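Local coordinates for protein probable fatty acyl-CoA transferase Rv3272 (Mycobacterium tuberculosis, PDB 5YX6) that binds fatty acyl-CoAs of varying chain length, palmitoyl-CoA most tightly, and probably acts as a family III CoA transferase in fatty acid metabolism, at residues D117-N122 and A199-V204; S264-K269 and A290-R295. One frame throughout, in Å; residues are numbered along the deposited sequence.

Contact 1 (D117-N122 and A199-V204)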
loop_
_atom_site.group_PDB
_atom_site.type_symbol
_atom_site.label_atom_id
_atom_site.label_comp_id
_atom_site.label_asym_id
_atom_site.label_seq_id
_atom_site.Cartn_x
_atom_site.Cartn_y
_atom_site.Cartn_z
ATOM N N ASP A 117 -1.011 1.197 -31.157
ATOM C CA ASP A 117 -2.032 0.548 -31.969
ATOM C C ASP A 117 -3.411 1.061 -31.602
ATOM O O ASP A 117 -4.194 1.440 -32.472
ATOM C CB ASP A 117 -1.983 -0.975 -31.801
ATOM C CG ASP A 117 -0.653 -1.569 -32.232
ATOM O OD1 ASP A 117 -0.172 -1.191 -33.325
ATOM O OD2 ASP A 117 -0.092 -2.406 -31.477
ATOM N N LEU A 118 -3.691 1.099 -30.305
ATOM C CA LEU A 118 -5.010 1.473 -29.816
ATOM C C LEU A 118 -5.226 2.980 -29.845
ATOM O O LEU A 118 -6.306 3.449 -30.200
ATOM C CB LEU A 118 -5.216 0.933 -28.398
ATOM C CG LEU A 118 -5.098 -0.587 -28.214
ATOM C CD1 LEU A 118 -5.617 -1.004 -26.844
ATOM C CD2 LEU A 118 -5.831 -1.354 -29.295
ATOM N N ARG A 119 -4.205 3.750 -29.491
ATOM C CA ARG A 119 -4.379 5.196 -29.387
ATOM C C ARG A 119 -4.464 5.918 -30.731
ATOM O O ARG A 119 -5.037 7.005 -30.811
ATOM C CB ARG A 119 -3.247 5.788 -28.560
ATOM C CG ARG A 119 -3.384 5.513 -27.078
ATOM C CD ARG A 119 -2.048 5.615 -26.401
ATOM N NE ARG A 119 -1.476 6.950 -26.518
ATOM C CZ ARG A 119 -1.814 7.975 -25.745
ATOM N NH1 ARG A 119 -2.751 7.820 -24.814
ATOM N NH2 ARG A 119 -1.233 9.155 -25.920
ATOM N N SER A 120 -3.926 5.315 -31.789
ATOM C CA SER A 120 -4.041 5.908 -33.122
ATOM C C SER A 120 -5.499 5.900 -33.569
ATOM O O SER A 120 -5.948 6.801 -34.271
ATOM C CB SER A 120 -3.170 5.171 -34.141
ATOM O OG SER A 120 -3.413 3.777 -34.117
ATOM N N ARG A 121 -6.235 4.881 -33.133
ATOM C CA ARG A 121 -7.651 4.740 -33.450
ATOM C C ARG A 121 -8.546 5.569 -32.528
ATOM O O ARG A 121 -9.544 6.127 -32.975
ATOM C CB ARG A 121 -8.058 3.270 -33.368
ATOM C CG ARG A 121 -7.241 2.359 -34.267
ATOM C CD ARG A 121 -7.502 0.894 -33.936
ATOM N NE ARG A 121 -8.915 0.560 -34.094
ATOM C CZ ARG A 121 -9.415 -0.148 -35.101
ATOM N NH1 ARG A 121 -8.609 -0.625 -36.050
ATOM N NH2 ARG A 121 -10.722 -0.388 -35.152
ATOM N N ASN A 122 -8.201 5.623 -31.242
ATOM C CA ASN A 122 -9.014 6.313 -30.241
ATOM C C ASN A 122 -8.187 7.340 -29.458
ATOM O O ASN A 122 -7.525 6.991 -28.478
ATOM C CB ASN A 122 -9.651 5.285 -29.291
ATOM C CG ASN A 122 -10.557 5.917 -28.225
ATOM O OD1 ASN A 122 -10.744 7.137 -28.170
ATOM N ND2 ASN A 122 -11.127 5.070 -27.370
ATOM N N ALA A 199 -4.904 12.587 -23.215
ATOM C CA ALA A 199 -5.119 11.165 -22.942
ATOM C C ALA A 199 -3.774 10.448 -22.820
ATOM O O ALA A 199 -3.060 10.286 -23.798
ATOM C CB ALA A 199 -5.977 10.524 -24.036
ATOM N N ASP A 200 -3.438 10.018 -21.610
ATOM C CA ASP A 200 -2.071 9.636 -21.268
ATOM C C ASP A 200 -1.772 8.139 -21.315
ATOM O O ASP A 200 -2.673 7.303 -21.408
ATOM C CB ASP A 200 -1.736 10.151 -19.860
ATOM C CG ASP A 200 -0.317 10.684 -19.750
ATOM O OD1 ASP A 200 0.533 10.342 -20.604
ATOM O OD2 ASP A 200 -0.047 11.430 -18.788
ATOM N N VAL A 201 -0.481 7.824 -21.285
ATOM C CA VAL A 201 -0.015 6.472 -20.998
ATOM C C VAL A 201 0.549 6.395 -19.579
ATOM O O VAL A 201 1.468 7.135 -19.212
ATOM C CB VAL A 201 1.054 5.997 -21.983
ATOM C CG1 VAL A 201 1.497 4.595 -21.603
ATOM C CG2 VAL A 201 0.516 6.052 -23.422
ATOM N N VAL A 202 0.013 5.465 -18.803
ATOM C CA VAL A 202 0.336 5.348 -17.402
ATOM C C VAL A 202 1.065 4.025 -17.125
ATOM O O VAL A 202 0.689 2.981 -17.661
ATOM C CB VAL A 202 -0.961 5.468 -16.574
ATOM C CG1 VAL A 202 -0.789 4.895 -15.209
ATOM C CG2 VAL A 202 -1.403 6.917 -16.510
ATOM N N GLN A 203 2.118 4.071 -16.310
ATOM C CA GLN A 203 2.885 2.863 -15.994
ATOM C C GLN A 203 3.151 2.755 -14.496
ATOM O O GLN A 203 3.558 3.722 -13.849
ATOM C CB GLN A 203 4.205 2.829 -16.775
ATOM C CG GLN A 203 4.017 2.663 -18.278
ATOM C CD GLN A 203 5.324 2.691 -19.060
ATOM O OE1 GLN A 203 5.835 3.760 -19.400
ATOM N NE2 GLN A 203 5.859 1.511 -19.369
ATOM N N VAL A 204 2.886 1.576 -13.947
ATOM C CA VAL A 204 3.118 1.304 -12.535
ATOM C C VAL A 204 3.882 -0.008 -12.382
ATOM O O VAL A 204 3.455 -1.038 -12.902
ATOM C CB VAL A 204 1.798 1.217 -11.749
ATOM C CG1 VAL A 204 2.060 0.801 -10.303
ATOM C CG2 VAL A 204 1.062 2.534 -11.798
#
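R119, near the end of helix 115-121, reaches across to A199 and V201 at the entry to strand 201-205, one of the two outermost strands within this chain of the parallel sheet in the large Rossmann-fold domain. Its first torsion sets CG anti to the carbonyl carbon (chi1 -74°), and a bend at chi3 turns the guanidinium onto the incoming chain. There NH1 donates to A199 O at 2.7 Å. The acceptor lies almost exactly in the guanidinium plane, yet NH1 sits above the carbonyl plane, 55° out of it. NH2 adds a weak bond to A199 O at 3.0 Å, so one carbonyl receives two N-H groups and the rotation of the guanidinium is restrained.

V201 brings a methyl over one face: CG2 lies 3.7 Å above the guanidinium plane, offset toward the rim, and 3.8 Å from R119 NE. A branched apolar residue can cover the flat face and CD while A199 O uses the polar edge. A199 turns its CB toward the helix, 4.3 Å from R119 NH1, where a small methyl probably suits the close approach. D200 directs its CB away, and its OD2 hydrogen-bonds S371 OG of the second subunit, whose antiparallel strand pairs with V202 and Q203 and continues the sheet. D200 OD1 accepts V201 N at 2.8 Å, on the anti side of the carboxylate, 30° out of its plane.

Contact 2 (S264-K269 and A290-R295)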
loop_
_atom_site.group_PDB
_atom_site.type_symbol
_atom_site.label_atom_id
_atom_site.label_comp_id
_atom_site.label_asym_id
_atom_site.label_seq_id
_atom_site.Cartn_x
_atom_site.Cartn_y
_atom_site.Cartn_z
ATOM N N SER A 264 3.183 2.675 22.333
ATOM C CA SER A 264 3.966 3.789 21.810
ATOM C C SER A 264 3.733 5.037 22.660
ATOM O O SER A 264 2.664 5.644 22.616
ATOM C CB SER A 264 3.624 4.069 20.348
ATOM O OG SER A 264 4.547 5.001 19.811
ATOM N N ALA A 265 4.743 5.407 23.434
ATOM C CA ALA A 265 4.644 6.526 24.352
ATOM C C ALA A 265 6.007 7.182 24.508
ATOM O O ALA A 265 6.641 7.084 25.555
ATOM C CB ALA A 265 4.103 6.071 25.696
ATOM N N TYR A 266 6.464 7.831 23.445
ATOM C CA TYR A 266 7.801 8.395 23.404
ATOM C C TYR A 266 7.786 9.924 23.504
ATOM O O TYR A 266 8.802 10.530 23.838
ATOM C CB TYR A 266 8.515 7.947 22.127
ATOM C CG TYR A 266 7.799 8.353 20.862
ATOM C CD1 TYR A 266 6.790 7.558 20.335
ATOM C CD2 TYR A 266 8.120 9.530 20.200
ATOM C CE1 TYR A 266 6.121 7.919 19.186
ATOM C CE2 TYR A 266 7.458 9.900 19.040
ATOM C CZ TYR A 266 6.459 9.088 18.538
ATOM O OH TYR A 266 5.785 9.443 17.388
ATOM N N VAL A 267 6.645 10.549 23.214
ATOM C CA VAL A 267 6.502 11.988 23.439
ATOM C C VAL A 267 6.466 12.254 24.937
ATOM O O VAL A 267 5.732 11.585 25.664
ATOM C CB VAL A 267 5.236 12.566 22.779
ATOM N N PRO A 268 7.257 13.235 25.399
ATOM C CA PRO A 268 7.459 13.569 26.815
ATOM C C PRO A 268 6.203 13.464 27.691
ATOM O O PRO A 268 6.266 12.820 28.742
ATOM C CB PRO A 268 7.962 15.008 26.744
ATOM C CG PRO A 268 8.786 15.020 25.504
ATOM C CD PRO A 268 8.083 14.088 24.524
ATOM N N LYS A 269 5.093 14.067 27.272
ATOM C CA LYS A 269 3.837 13.965 28.018
ATOM C C LYS A 269 3.368 12.515 28.135
ATOM O O LYS A 269 2.838 12.107 29.163
ATOM C CB LYS A 269 2.739 14.810 27.361
ATOM N N ALA A 290 15.642 9.889 31.135
ATOM C CA ALA A 290 14.904 11.141 31.323
ATOM C C ALA A 290 14.705 11.926 30.020
ATOM O O ALA A 290 13.623 12.455 29.776
ATOM C CB ALA A 290 15.603 12.009 32.358
ATOM N N GLU A 291 15.739 11.993 29.185
ATOM C CA GLU A 291 15.616 12.623 27.871
ATOM C C GLU A 291 15.409 11.542 26.811
ATOM O O GLU A 291 15.825 10.398 27.001
ATOM C CB GLU A 291 16.849 13.474 27.551
ATOM N N GLN A 292 14.764 11.898 25.704
ATOM C CA GLN A 292 14.410 10.914 24.680
ATOM C C GLN A 292 15.624 10.306 23.985
ATOM O O GLN A 292 15.612 9.127 23.629
ATOM C CB GLN A 292 13.479 11.519 23.632
ATOM C CG GLN A 292 13.001 10.483 22.623
ATOM C CD GLN A 292 11.854 10.974 21.765
ATOM O OE1 GLN A 292 11.094 11.865 22.165
ATOM N NE2 GLN A 292 11.713 10.387 20.579
ATOM N N ARG A 293 16.660 11.112 23.767
ATOM C CA ARG A 293 17.868 10.615 23.115
ATOM C C ARG A 293 18.507 9.537 23.982
ATOM O O ARG A 293 19.055 8.559 23.471
ATOM C CB ARG A 293 18.861 11.753 22.859
ATOM N N SER A 294 18.409 9.712 25.299
ATOM C CA SER A 294 18.913 8.726 26.250
ATOM C C SER A 294 18.122 7.435 26.122
ATOM O O SER A 294 18.677 6.343 26.230
ATOM C CB SER A 294 18.839 9.254 27.680
ATOM O OG SER A 294 19.588 10.446 27.816
ATOM N N ARG A 295 16.820 7.570 25.900
ATOM C CA ARG A 295 15.957 6.411 25.736
ATOM C C ARG A 295 16.379 5.597 24.517
ATOM O O ARG A 295 16.289 4.374 24.529
ATOM C CB ARG A 295 14.485 6.828 25.627
ATOM C CG ARG A 295 13.914 7.404 26.918
ATOM C CD ARG A 295 12.394 7.289 26.977
ATOM N NE ARG A 295 11.692 8.339 26.238
ATOM C CZ ARG A 295 11.472 9.566 26.710
ATOM N NH1 ARG A 295 11.912 9.905 27.919
ATOM N NH2 ARG A 295 10.817 10.457 25.976
#
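Q292 and R295, one helical turn apart at the start of helix 292-297, converge on Y266 in the short turn that leads from strand 260-264 into helix 268-277, so the contact joins the beginnings of two helices. E291 occupies the N-cap position of helix 292-297, and its backbone O accepts R295 N at 3.2 Å in the first turn. Next comes Q292, whose extended chain carries its amide alongside the tyrosine, both side chains pointing the same way with their planes 73° apart. With CG between its backbone N and carbonyl carbon (chi1 59°), Y266 sets a broad ring beside that amide while its backbone O stays turned to R295. A flexible, polar glutamine suits this partly exposed place beside an aromatic ring and a backbone carbonyl.

R295 closes the segment and is buried. A bend at chi3 folds its guanidinium back against the first turn of its own helix, with Q292 CA 3.8 Å above the centre of one face. Arginine suits the position because its several N-H groups can serve different carbonyls: NE binds Q249 O and NH1 binds F289 O, while W271 makes a cation-pi contact. The remaining nitrogen, R295 NH2, donates to Y266 O at 2.9 Å, tilted 31° from the carbonyl plane.

Contact 1 closes before contact 2 opens, so the two follow in series along one chain, and both lie within the CoA-transferase family III range. Their centres are 53 Å apart, on opposite sides of the chain's centre, and their nearest atoms remain about 29 Å from each other. They share no helix or strand: contact 1 connects a helix to the entry of outermost strand 201-205, an edge only within this chain, whereas contact 2 joins the turn leading into helix 268-277 to the start of helix 292-297. This wide spacing fits a large and a small domain joined by a flexible linker. Contact 1 adjoins the dimer interface, where the sheet continues; in contact 2 only S264 approaches the second subunit.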